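PDB 3EGO: 2-dehydropantoate 2-reductase from Bacillus subtilis, which probably catalyses the NADPH-dependent reduction of ketopantoate to (R)-pantoate, the second step from 3-methyl-2-oxobutanoate on the way to pantothenate. Local coordinates for residues E201-T204 / Y208-F211; A186-L191 / A237-T242; A18-L23 / L47-E52. All blocks are in the same frame, centred on the assembly; numbering follows the deposited sequence.

Contact 1 of 3, residues E201-T204 / Y208-F211; sequences ELLT and YLAF
Tyr-208 lies along the short helical turn 201-204 and touches it through CB and one side of the ring, CD2 and CE2. At the root, Tyr-208 CB sits 4.2 Å from CD2 of Leu-202 and about as near to that residue's carbonyl O. With CG anti to its own carbonyl carbon (chi1 -65°), the ring then runs beside Glu-201 instead of across it. CD2 is the next atom to meet the turn, 3.8 Å from the backbone O of Glu-201, which lies at the ring edge and near its plane. Further out, CE2 comes within 4.1 Å of OE2 of the same glutamate. The Glu-201 side chain, bent at chi2, points the same way as the tyrosine, and its carboxylate is turned only 23° from the ring plane.

One residue on, Leu-209 takes over. Its CB is pressed to 3.3 Å from the O of Leu-202, and its N lies 3.2 Å from that same oxygen, but the angle is too poor for a hydrogen bond. The Leu-209 side chain starts away from its backbone N (chi1 178°), which brings CD1 to 3.8 Å from CD2 of Leu-203; these two leucines cross obliquely. Around the contact, Leu-202 and Tyr-208 rest on Leu-195 of helix 174-195, and Leu-203 and Leu-209 on Gln-236 of helix 228-241. Farther along helix 206-223, Phe-211 stacks on Phe-284 of the second subunit.

No hydrogen bond or salt bridge joins the two segments. In the helical C-terminal domain of ketopantoate reductases, this short helix packs on the first turns of the next by leucine methyls and C-H groups set against carbonyl oxygens. The backbone O of Glu-201 at the slightly positive ring edge is probably mildly favourable, but cohesion probably comes mainly from van der Waals contact.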
ATOM      1  N   GLU A 201      -8.824  -1.392  13.895  1.00 40.13           N
ATOM      2  CA  GLU A 201      -8.137  -2.576  13.404  1.00 41.12           C
ATOM      3  C   GLU A 201      -6.630  -2.542  13.677  1.00 38.99           C
ATOM      4  O   GLU A 201      -5.994  -3.581  13.741  1.00 39.35           O
ATOM      5  CB  GLU A 201      -8.428  -2.833  11.918  1.00 42.14           C
ATOM      6  CG  GLU A 201      -9.611  -3.740  11.637  1.00 49.74           C
ATOM      7  CD  GLU A 201      -9.360  -4.649  10.425  1.00 60.32           C
ATOM      8  OE1 GLU A 201     -10.186  -4.641   9.483  1.00 65.15           O
ATOM      9  OE2 GLU A 201      -8.320  -5.356  10.403  1.00 66.40           O
ATOM     10  N   LEU A 202      -6.069  -1.353  13.865  1.00 39.47           N
ATOM     11  CA  LEU A 202      -4.652  -1.221  14.270  1.00 38.61           C
ATOM     12  C   LEU A 202      -4.357  -1.777  15.665  1.00 42.06           C
ATOM     13  O   LEU A 202      -3.233  -2.198  15.951  1.00 40.71           O
ATOM     14  CB  LEU A 202      -4.204   0.238  14.229  1.00 37.41           C
ATOM     15  CG  LEU A 202      -4.235   0.887  12.839  1.00 37.71           C
ATOM     16  CD1 LEU A 202      -3.497   2.201  12.867  1.00 30.79           C
ATOM     17  CD2 LEU A 202      -3.623  -0.074  11.793  1.00 37.73           C
ATOM     18  N   LEU A 203      -5.363  -1.759  16.535  1.00 41.11           N
ATOM     19  CA  LEU A 203      -5.166  -2.135  17.924  1.00 42.04           C
ATOM     20  C   LEU A 203      -5.429  -3.607  18.137  1.00 41.53           C
ATOM     21  O   LEU A 203      -4.736  -4.270  18.914  1.00 42.85           O
ATOM     22  CB  LEU A 203      -6.092  -1.313  18.818  1.00 43.31           C
ATOM     23  CG  LEU A 203      -5.813   0.164  19.048  1.00 44.65           C
ATOM     24  CD1 LEU A 203      -6.885   0.682  19.996  1.00 49.57           C
ATOM     25  CD2 LEU A 203      -4.419   0.388  19.631  1.00 48.23           C
ATOM     26  N   THR A 204      -6.415  -4.128  17.423  1.00 43.83           N
ATOM     27  CA  THR A 204      -6.868  -5.495  17.641  1.00 45.93           C
ATOM     28  C   THR A 204      -6.168  -6.537  16.757  1.00 46.15           C
ATOM     29  O   THR A 204      -6.465  -7.722  16.865  1.00 44.65           O
ATOM     30  CB  THR A 204      -8.388  -5.618  17.448  1.00 47.55           C
ATOM     31  OG1 THR A 204      -8.730  -5.328  16.086  1.00 48.22           O
ATOM     32  CG2 THR A 204      -9.145  -4.655  18.380  1.00 48.99           C
ATOM     33  N   TYR A 208      -0.324  -5.535  13.220  1.00 31.92           N
ATOM     34  CA  TYR A 208      -0.561  -4.139  12.841  1.00 32.86           C
ATOM     35  C   TYR A 208      -0.171  -3.225  13.982  1.00 33.13           C
ATOM     36  O   TYR A 208       0.403  -2.176  13.763  1.00 30.94           O
ATOM     37  CB  TYR A 208      -2.019  -3.897  12.471  1.00 32.16           C
ATOM     38  CG  TYR A 208      -2.488  -4.633  11.232  1.00 33.01           C
ATOM     39  CD1 TYR A 208      -1.577  -5.303  10.406  1.00 31.96           C
ATOM     40  CD2 TYR A 208      -3.821  -4.643  10.875  1.00 35.17           C
ATOM     41  CE1 TYR A 208      -2.000  -5.999   9.261  1.00 35.86           C
ATOM     42  CE2 TYR A 208      -4.262  -5.320   9.719  1.00 37.65           C
ATOM     43  CZ  TYR A 208      -3.339  -5.995   8.919  1.00 37.57           C
ATOM     44  OH  TYR A 208      -3.756  -6.666   7.785  1.00 37.33           O
ATOM     45  N   LEU A 209      -0.468  -3.646  15.211  1.00 35.75           N
ATOM     46  CA  LEU A 209      -0.092  -2.882  16.402  1.00 33.66           C
ATOM     47  C   LEU A 209       1.430  -2.800  16.522  1.00 32.51           C
ATOM     48  O   LEU A 209       2.009  -1.738  16.813  1.00 30.84           O
ATOM     49  CB  LEU A 209      -0.718  -3.553  17.650  1.00 36.72           C
ATOM     50  CG  LEU A 209      -0.478  -3.004  19.066  1.00 37.88           C
ATOM     51  CD1 LEU A 209      -1.228  -1.715  19.345  1.00 41.52           C
ATOM     52  CD2 LEU A 209      -0.913  -4.076  20.046  1.00 42.24           C
ATOM     53  N   ALA A 210       2.082  -3.943  16.318  1.00 32.68           N
ATOM     54  CA  ALA A 210       3.541  -4.028  16.309  1.00 32.49           C
ATOM     55  C   ALA A 210       4.156  -3.170  15.198  1.00 31.64           C
ATOM     56  O   ALA A 210       5.171  -2.482  15.405  1.00 28.70           O
ATOM     57  CB  ALA A 210       4.003  -5.524  16.170  1.00 32.96           C
ATOM     58  N   PHE A 211       3.552  -3.193  14.010  1.00 30.56           N
ATOM     59  CA  PHE A 211       4.048  -2.294  12.970  1.00 27.60           C
ATOM     60  C   PHE A 211       3.854  -0.819  13.339  1.00 26.94           C
ATOM     61  O   PHE A 211       4.764  -0.007  13.188  1.00 26.20           O
ATOM     62  CB  PHE A 211       3.375  -2.624  11.631  1.00 28.26           C
ATOM     63  CG  PHE A 211       4.068  -2.028  10.443  1.00 30.54           C
ATOM     64  CD1 PHE A 211       4.898  -2.816   9.632  1.00 25.85           C
ATOM     65  CD2 PHE A 211       3.883  -0.697  10.123  1.00 26.71           C
ATOM     66  CE1 PHE A 211       5.551  -2.249   8.525  1.00 27.86           C
ATOM     67  CE2 PHE A 211       4.509  -0.119   8.992  1.00 33.16           C
ATOM     68  CZ  PHE A 211       5.360  -0.900   8.198  1.00 28.37           C
TER

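Contact 2 of 3, residues A186-L191 / A237-T242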
ATOM      1  N   ALA A 186       0.744  10.674  12.484  1.00 29.67           N
ATOM      2  CA  ALA A 186       1.786   9.958  11.744  1.00 29.50           C
ATOM      3  C   ALA A 186       1.696   8.444  11.965  1.00 28.93           C
ATOM      4  O   ALA A 186       2.012   7.674  11.080  1.00 27.60           O
ATOM      5  CB  ALA A 186       3.160  10.495  12.163  1.00 28.72           C
ATOM      6  N   CYS A 187       1.270   8.014  13.151  1.00 29.12           N
ATOM      7  CA  CYS A 187       1.174   6.591  13.449  1.00 28.62           C
ATOM      8  C   CYS A 187      -0.074   5.945  12.932  1.00 26.28           C
ATOM      9  O   CYS A 187      -0.055   4.752  12.591  1.00 27.40           O
ATOM     10  CB  CYS A 187       1.230   6.329  14.947  1.00 31.27           C
ATOM     11  SG  CYS A 187       2.764   6.711  15.674  1.00 32.93           S
ATOM     12  N   ILE A 188      -1.177   6.690  12.911  1.00 27.77           N
ATOM     13  CA  ILE A 188      -2.442   6.100  12.507  1.00 27.37           C
ATOM     14  C   ILE A 188      -2.728   6.240  11.019  1.00 27.75           C
ATOM     15  O   ILE A 188      -3.180   5.291  10.386  1.00 29.93           O
ATOM     16  CB  ILE A 188      -3.655   6.706  13.255  1.00 30.03           C
ATOM     17  CG1 ILE A 188      -3.582   6.408  14.765  1.00 31.03           C
ATOM     18  CG2 ILE A 188      -4.966   6.137  12.673  1.00 32.53           C
ATOM     19  CD1 ILE A 188      -4.697   7.174  15.614  1.00 28.11           C
ATOM     20  N   ASN A 189      -2.500   7.427  10.467  1.00 27.88           N
ATOM     21  CA  ASN A 189      -2.985   7.754   9.098  1.00 28.98           C
ATOM     22  C   ASN A 189      -2.368   7.005   7.892  1.00 28.49           C
ATOM     23  O   ASN A 189      -3.089   6.474   7.030  1.00 26.26           O
ATOM     24  CB  ASN A 189      -2.909   9.268   8.885  1.00 27.96           C
ATOM     25  CG  ASN A 189      -3.982  10.041   9.702  1.00 33.86           C
ATOM     26  OD1 ASN A 189      -4.617   9.489  10.599  1.00 34.79           O
ATOM     27  ND2 ASN A 189      -4.157  11.316   9.393  1.00 35.87           N
ATOM     28  N   PRO A 190      -1.026   7.022   7.782  1.00 27.40           N
ATOM     29  CA  PRO A 190      -0.363   6.273   6.732  1.00 26.89           C
ATOM     30  C   PRO A 190      -0.684   4.797   6.816  1.00 28.16           C
ATOM     31  O   PRO A 190      -0.886   4.174   5.778  1.00 29.39           O
ATOM     32  CB  PRO A 190       1.139   6.489   7.033  1.00 27.73           C
ATOM     33  CG  PRO A 190       1.214   7.742   7.880  1.00 26.95           C
ATOM     34  CD  PRO A 190      -0.095   7.817   8.617  1.00 27.45           C
ATOM     35  N   LEU A 191      -0.732   4.234   8.035  1.00 27.76           N
ATOM     36  CA  LEU A 191      -0.962   2.806   8.182  1.00 27.54           C
ATOM     37  C   LEU A 191      -2.335   2.388   7.745  1.00 28.17           C
ATOM     38  O   LEU A 191      -2.486   1.360   7.074  1.00 30.94           O
ATOM     39  CB  LEU A 191      -0.767   2.326   9.626  1.00 28.60           C
ATOM     40  CG  LEU A 191       0.594   1.759   9.988  1.00 35.23           C
ATOM     41  CD1 LEU A 191       1.635   2.847   9.960  1.00 42.23           C
ATOM     42  CD2 LEU A 191       0.549   1.131  11.375  1.00 27.18           C
ATOM     43  N   ALA A 237      -4.605   5.078  22.748  1.00 42.61           N
ATOM     44  CA  ALA A 237      -5.810   5.700  23.294  1.00 42.55           C
ATOM     45  C   ALA A 237      -6.686   6.323  22.202  1.00 42.85           C
ATOM     46  O   ALA A 237      -7.887   6.032  22.152  1.00 41.89           O
ATOM     47  CB  ALA A 237      -5.437   6.732  24.340  1.00 43.25           C
ATOM     48  N   VAL A 238      -6.096   7.170  21.337  1.00 42.13           N
ATOM     49  CA  VAL A 238      -6.872   7.885  20.307  1.00 42.28           C
ATOM     50  C   VAL A 238      -7.388   6.940  19.238  1.00 44.33           C
ATOM     51  O   VAL A 238      -8.495   7.114  18.702  1.00 42.97           O
ATOM     52  CB  VAL A 238      -6.068   8.975  19.612  1.00 42.27           C
ATOM     53  CG1 VAL A 238      -6.828   9.498  18.405  1.00 39.66           C
ATOM     54  CG2 VAL A 238      -5.724  10.100  20.578  1.00 43.77           C
ATOM     55  N   CYS A 239      -6.580   5.927  18.930  1.00 44.96           N
ATOM     56  CA  CYS A 239      -7.029   4.832  18.102  1.00 43.95           C
ATOM     57  C   CYS A 239      -8.318   4.246  18.647  1.00 45.15           C
ATOM     58  O   CYS A 239      -9.255   3.951  17.893  1.00 44.67           O
ATOM     59  CB  CYS A 239      -5.986   3.729  18.124  1.00 45.28           C
ATOM     60  SG  CYS A 239      -4.911   3.789  16.752  1.00 47.19           S
ATOM     61  N   GLY A 240      -8.324   4.017  19.959  1.00 47.37           N
ATOM     62  CA  GLY A 240      -9.473   3.440  20.643  1.00 48.63           C
ATOM     63  C   GLY A 240     -10.693   4.333  20.526  1.00 47.73           C
ATOM     64  O   GLY A 240     -11.781   3.869  20.197  1.00 49.60           O
ATOM     65  N   GLN A 241     -10.499   5.623  20.779  1.00 49.05           N
ATOM     66  CA  GLN A 241     -11.579   6.607  20.678  1.00 47.70           C
ATOM     67  C   GLN A 241     -12.189   6.725  19.292  1.00 47.99           C
ATOM     68  O   GLN A 241     -13.389   7.017  19.169  1.00 47.03           O
ATOM     69  CB  GLN A 241     -11.094   7.976  21.130  1.00 48.36           C
ATOM     70  CG  GLN A 241     -10.485   7.972  22.516  1.00 47.50           C
ATOM     71  CD  GLN A 241      -9.810   9.274  22.828  1.00 49.37           C
ATOM     72  OE1 GLN A 241      -9.108   9.392  23.828  1.00 54.51           O
ATOM     73  NE2 GLN A 241     -10.001  10.267  21.959  1.00 53.72           N
ATOM     74  N   THR A 242     -11.379   6.502  18.255  1.00 46.86           N
ATOM     75  CA  THR A 242     -11.841   6.569  16.864  1.00 44.76           C
ATOM     76  C   THR A 242     -11.967   5.185  16.181  1.00 45.59           C
ATOM     77  O   THR A 242     -11.850   5.073  14.971  1.00 43.55           O
ATOM     78  CB  THR A 242     -10.923   7.480  16.043  1.00 46.70           C
ATOM     79  OG1 THR A 242      -9.565   7.020  16.144  1.00 43.09           O
ATOM     80  CG2 THR A 242     -11.001   8.925  16.552  1.00 45.34           C
TER
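Ile-188 reaches across to Cys-239 with the longer of its two branches. CG1 lies 3.5 Å from SG, and CD1 is almost as close to the sulfur, so the thiol lies alongside the last two carbons of the branch. CG1 is anti to the carbonyl carbon (chi1 -64°) and CD1 is extended beyond it (chi2 172°), which carries the methyl on to CG1 of Val-238, 4.2 Å away. The helices meet here without a hydrogen bond.

Behind this apolar shell, the end of helix 228-241 is fastened by Thr-242, the first residue to leave helical geometry. The O of Val-238 is gripped twice: Thr-242 OG1 donates to it at 2.8 Å and Thr-242 N at 3.0 Å, from opposite faces of the carbonyl plane. The hydroxyl comes in tilted 28° from that plane. It is also hydrogen-bonded to ND2 of Asn-199, a residue whose side chain touches Ile-188. The other helix is kinked at Pro-190, which has no N-H, and Leu-191, whose N also lacks a bond to the turn before, while Thr-192 OG1 is hydrogen-bonded to the carbonyls of Ile-188 and Asn-189.

Asn-189 and Asn-199 probably bind the substrate, as in related enzymes. The contact is a helix-helix joint of the helical C-terminal domain of ketopantoate reductases, next to the probable ketopantoate site.

Contact 3 of 3, residues A18-L23 / L47-E52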
ATOM      1  N   ALA A  18     -15.018  30.878  10.546  1.00 22.28           N
ATOM      2  CA  ALA A  18     -15.707  32.088  10.070  1.00 20.88           C
ATOM      3  C   ALA A  18     -17.032  32.240  10.808  1.00 23.03           C
ATOM      4  O   ALA A  18     -17.346  33.321  11.249  1.00 24.85           O
ATOM      5  CB  ALA A  18     -15.938  31.983   8.553  1.00 19.75           C
ATOM      6  N   TYR A  19     -17.799  31.158  10.970  1.00 20.16           N
ATOM      7  CA  TYR A  19     -19.048  31.274  11.684  1.00 22.87           C
ATOM      8  C   TYR A  19     -18.848  31.828  13.119  1.00 24.87           C
ATOM      9  O   TYR A  19     -19.467  32.822  13.578  1.00 22.62           O
ATOM     10  CB  TYR A  19     -19.813  29.929  11.735  1.00 23.69           C
ATOM     11  CG  TYR A  19     -21.041  30.146  12.611  1.00 27.19           C
ATOM     12  CD1 TYR A  19     -22.171  30.793  12.100  1.00 28.16           C
ATOM     13  CD2 TYR A  19     -21.027  29.810  13.967  1.00 23.78           C
ATOM     14  CE1 TYR A  19     -23.260  31.050  12.911  1.00 25.09           C
ATOM     15  CE2 TYR A  19     -22.081  30.062  14.766  1.00 23.67           C
ATOM     16  CZ  TYR A  19     -23.196  30.708  14.234  1.00 29.66           C
ATOM     17  OH  TYR A  19     -24.264  30.964  15.057  1.00 34.60           O
ATOM     18  N   TYR A  20     -17.946  31.205  13.848  1.00 21.89           N
ATOM     19  CA  TYR A  20     -17.875  31.528  15.232  1.00 24.66           C
ATOM     20  C   TYR A  20     -17.195  32.855  15.474  1.00 23.57           C
ATOM     21  O   TYR A  20     -17.587  33.572  16.406  1.00 28.03           O
ATOM     22  CB  TYR A  20     -17.213  30.377  16.012  1.00 22.44           C
ATOM     23  CG  TYR A  20     -18.124  29.218  16.305  1.00 24.15           C
ATOM     24  CD1 TYR A  20     -17.958  27.995  15.664  1.00 23.46           C
ATOM     25  CD2 TYR A  20     -19.129  29.334  17.266  1.00 18.70           C
ATOM     26  CE1 TYR A  20     -18.769  26.912  15.956  1.00 25.04           C
ATOM     27  CE2 TYR A  20     -19.942  28.267  17.567  1.00 22.29           C
ATOM     28  CZ  TYR A  20     -19.753  27.046  16.898  1.00 21.09           C
ATOM     29  OH  TYR A  20     -20.561  25.952  17.199  1.00 21.99           O
ATOM     30  N   LEU A  21     -16.192  33.208  14.660  1.00 21.16           N
ATOM     31  CA  LEU A  21     -15.498  34.502  14.861  1.00 22.09           C
ATOM     32  C   LEU A  21     -16.383  35.676  14.384  1.00 23.78           C
ATOM     33  O   LEU A  21     -16.331  36.767  14.941  1.00 25.19           O
ATOM     34  CB  LEU A  21     -14.140  34.537  14.145  1.00 21.48           C
ATOM     35  CG  LEU A  21     -13.118  33.534  14.753  1.00 20.16           C
ATOM     36  CD1 LEU A  21     -11.849  33.363  13.864  1.00 21.35           C
ATOM     37  CD2 LEU A  21     -12.774  33.984  16.199  1.00 19.68           C
ATOM     38  N   SER A  22     -17.247  35.407  13.415  1.00 24.90           N
ATOM     39  CA  SER A  22     -18.239  36.405  12.954  1.00 25.58           C
ATOM     40  C   SER A  22     -19.175  36.857  14.083  1.00 29.03           C
ATOM     41  O   SER A  22     -19.762  37.940  14.001  1.00 28.94           O
ATOM     42  CB  SER A  22     -19.072  35.829  11.824  1.00 26.65           C
ATOM     43  OG  SER A  22     -20.161  35.081  12.351  1.00 30.58           O
ATOM     44  N   LEU A  23     -19.311  36.064  15.143  1.00 26.16           N
ATOM     45  CA  LEU A  23     -20.155  36.458  16.274  1.00 27.99           C
ATOM     46  C   LEU A  23     -19.605  37.637  17.044  1.00 28.95           C
ATOM     47  O   LEU A  23     -20.343  38.257  17.785  1.00 30.05           O
ATOM     48  CB  LEU A  23     -20.393  35.302  17.263  1.00 26.52           C
ATOM     49  CG  LEU A  23     -21.049  34.030  16.698  1.00 31.64           C
ATOM     50  CD1 LEU A  23     -21.004  32.942  17.747  1.00 29.97           C
ATOM     51  CD2 LEU A  23     -22.480  34.277  16.308  1.00 35.44           C
ATOM     52  N   LEU A  47     -24.258  27.042   9.924  1.00 25.73           N
ATOM     53  CA  LEU A  47     -23.580  26.053  10.737  1.00 26.50           C
ATOM     54  C   LEU A  47     -24.634  25.173  11.336  1.00 26.06           C
ATOM     55  O   LEU A  47     -25.631  25.682  11.884  1.00 27.61           O
ATOM     56  CB  LEU A  47     -22.771  26.734  11.839  1.00 27.22           C
ATOM     57  CG  LEU A  47     -22.113  25.706  12.766  1.00 28.72           C
ATOM     58  CD1 LEU A  47     -20.596  25.966  12.860  1.00 23.29           C
ATOM     59  CD2 LEU A  47     -22.785  25.811  14.091  1.00 24.18           C
ATOM     60  N   TYR A  48     -24.420  23.862  11.227  1.00 25.70           N
ATOM     61  CA  TYR A  48     -25.313  22.849  11.794  1.00 27.39           C
ATOM     62  C   TYR A  48     -24.668  22.300  13.063  1.00 30.10           C
ATOM     63  O   TYR A  48     -23.456  21.996  13.103  1.00 27.53           O
ATOM     64  CB  TYR A  48     -25.521  21.704  10.800  1.00 27.44           C
ATOM     65  CG  TYR A  48     -26.156  22.060   9.463  1.00 32.50           C
ATOM     66  CD1 TYR A  48     -27.449  21.651   9.155  1.00 34.10           C
ATOM     67  CD2 TYR A  48     -25.449  22.779   8.496  1.00 38.82           C
ATOM     68  CE1 TYR A  48     -28.028  21.972   7.902  1.00 40.11           C
ATOM     69  CE2 TYR A  48     -26.002  23.107   7.283  1.00 39.74           C
ATOM     70  CZ  TYR A  48     -27.292  22.702   6.980  1.00 39.12           C
ATOM     71  OH  TYR A  48     -27.832  23.028   5.756  1.00 42.98           O
ATOM     72  N   LYS A  49     -25.446  22.196  14.128  1.00 25.26           N
ATOM     73  CA  LYS A  49     -24.886  21.690  15.337  1.00 28.70           C
ATOM     74  C   LYS A  49     -25.987  20.961  16.030  1.00 27.95           C
ATOM     75  O   LYS A  49     -26.864  21.592  16.641  1.00 28.35           O
ATOM     76  CB  LYS A  49     -24.337  22.787  16.219  1.00 28.38           C
ATOM     77  CG  LYS A  49     -23.539  22.265  17.361  1.00 28.22           C
ATOM     78  CD  LYS A  49     -22.775  23.393  17.991  1.00 27.46           C
ATOM     79  CE  LYS A  49     -23.724  24.556  18.386  1.00 38.02           C
ATOM     80  NZ  LYS A  49     -23.019  25.915  18.400  1.00 35.18           N
ATOM     81  N   GLY A  50     -25.910  19.642  15.897  1.00 27.92           N
ATOM     82  CA  GLY A  50     -26.800  18.684  16.549  1.00 32.23           C
ATOM     83  C   GLY A  50     -28.267  19.054  16.577  1.00 36.32           C
ATOM     84  O   GLY A  50     -28.904  19.031  17.646  1.00 42.42           O
ATOM     85  N   GLY A  51     -28.843  19.350  15.418  1.00 34.60           N
ATOM     86  CA  GLY A  51     -30.292  19.674  15.404  1.00 32.57           C
ATOM     87  C   GLY A  51     -30.617  21.159  15.304  1.00 30.07           C
ATOM     88  O   GLY A  51     -31.737  21.546  14.930  1.00 28.53           O
ATOM     89  N   GLU A  52     -29.643  21.999  15.632  1.00 28.23           N
ATOM     90  CA  GLU A  52     -29.781  23.422  15.414  1.00 25.59           C
ATOM     91  C   GLU A  52     -29.061  23.863  14.132  1.00 27.80           C
ATOM     92  O   GLU A  52     -28.044  23.287  13.714  1.00 25.53           O
ATOM     93  CB  GLU A  52     -29.285  24.209  16.616  1.00 26.21           C
ATOM     94  CG  GLU A  52     -30.016  23.862  17.915  1.00 25.70           C
ATOM     95  CD  GLU A  52     -29.461  24.591  19.105  1.00 34.29           C
ATOM     96  OE1 GLU A  52     -28.320  24.282  19.532  1.00 33.02           O
ATOM     97  OE2 GLU A  52     -30.166  25.475  19.625  1.00 24.32           O
TER
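Leu-47 lays its CB over one face of the Tyr-19 ring, a CH-pi contact 4.1 Å from the centroid and 17° off the ring normal. The Tyr-19 ring in turn directs its edge at Tyr-20: CD2 stands 3.7 Å above the second ring, over its centre. Leu-47 CD1 bridges the two tyrosines, reaching CE1 of Tyr-20 at 3.7 Å. At the phenol edge, near the ring plane, Lys-49 NZ donates a 2.7 Å hydrogen bond to Tyr-20 OH; the lysine chain bends at chi3 (54°) to bring it there.

Helix 12-22 begins within the glycine-rich segment that probably binds NADP, as in Rossmann-type domains. Its residues 18-22 pack on 47-49 of strand 45-49, the two running at 95° to each other. That strand continues through a type I' turn, Lys-49 to Glu-52, into the antiparallel strand 52-61.

Phe-166 lies nearly parallel to the Tyr-20 ring. Tyr-20 OH is also hydrogen-bonded to ND1 of His-136 on strand 133-138, and Lys-49 NZ has a long, weak ion pair with Asp-165 OD2. A phenylalanine in place of Tyr-20 would probably leave both the ammonium of Lys-49 and His-136 without this shared partner.

Contacts 1 and 2 are neighbours in the helical C-terminal part, their centres 10 Å apart. They touch through Leu-203, whose CG packs 3.7 Å from CB of Cys-239, and Leu-202 CD1 leans on the O of Ile-188 at 4.0 Å. Contact 2 is the nearer to the probable substrate site: it includes Asn-189, and Asn-199 adjoins Ile-188. Contact 1 lies farther out, toward the second subunit. Contact 3 belongs to the N-terminal NADP-binding part, with Leu-47 about 7 Å from Ala-126 (side chain to side chain), a probable cofactor residue. Its centre is 28 Å from that of contact 2 and 37 Å from that of contact 1.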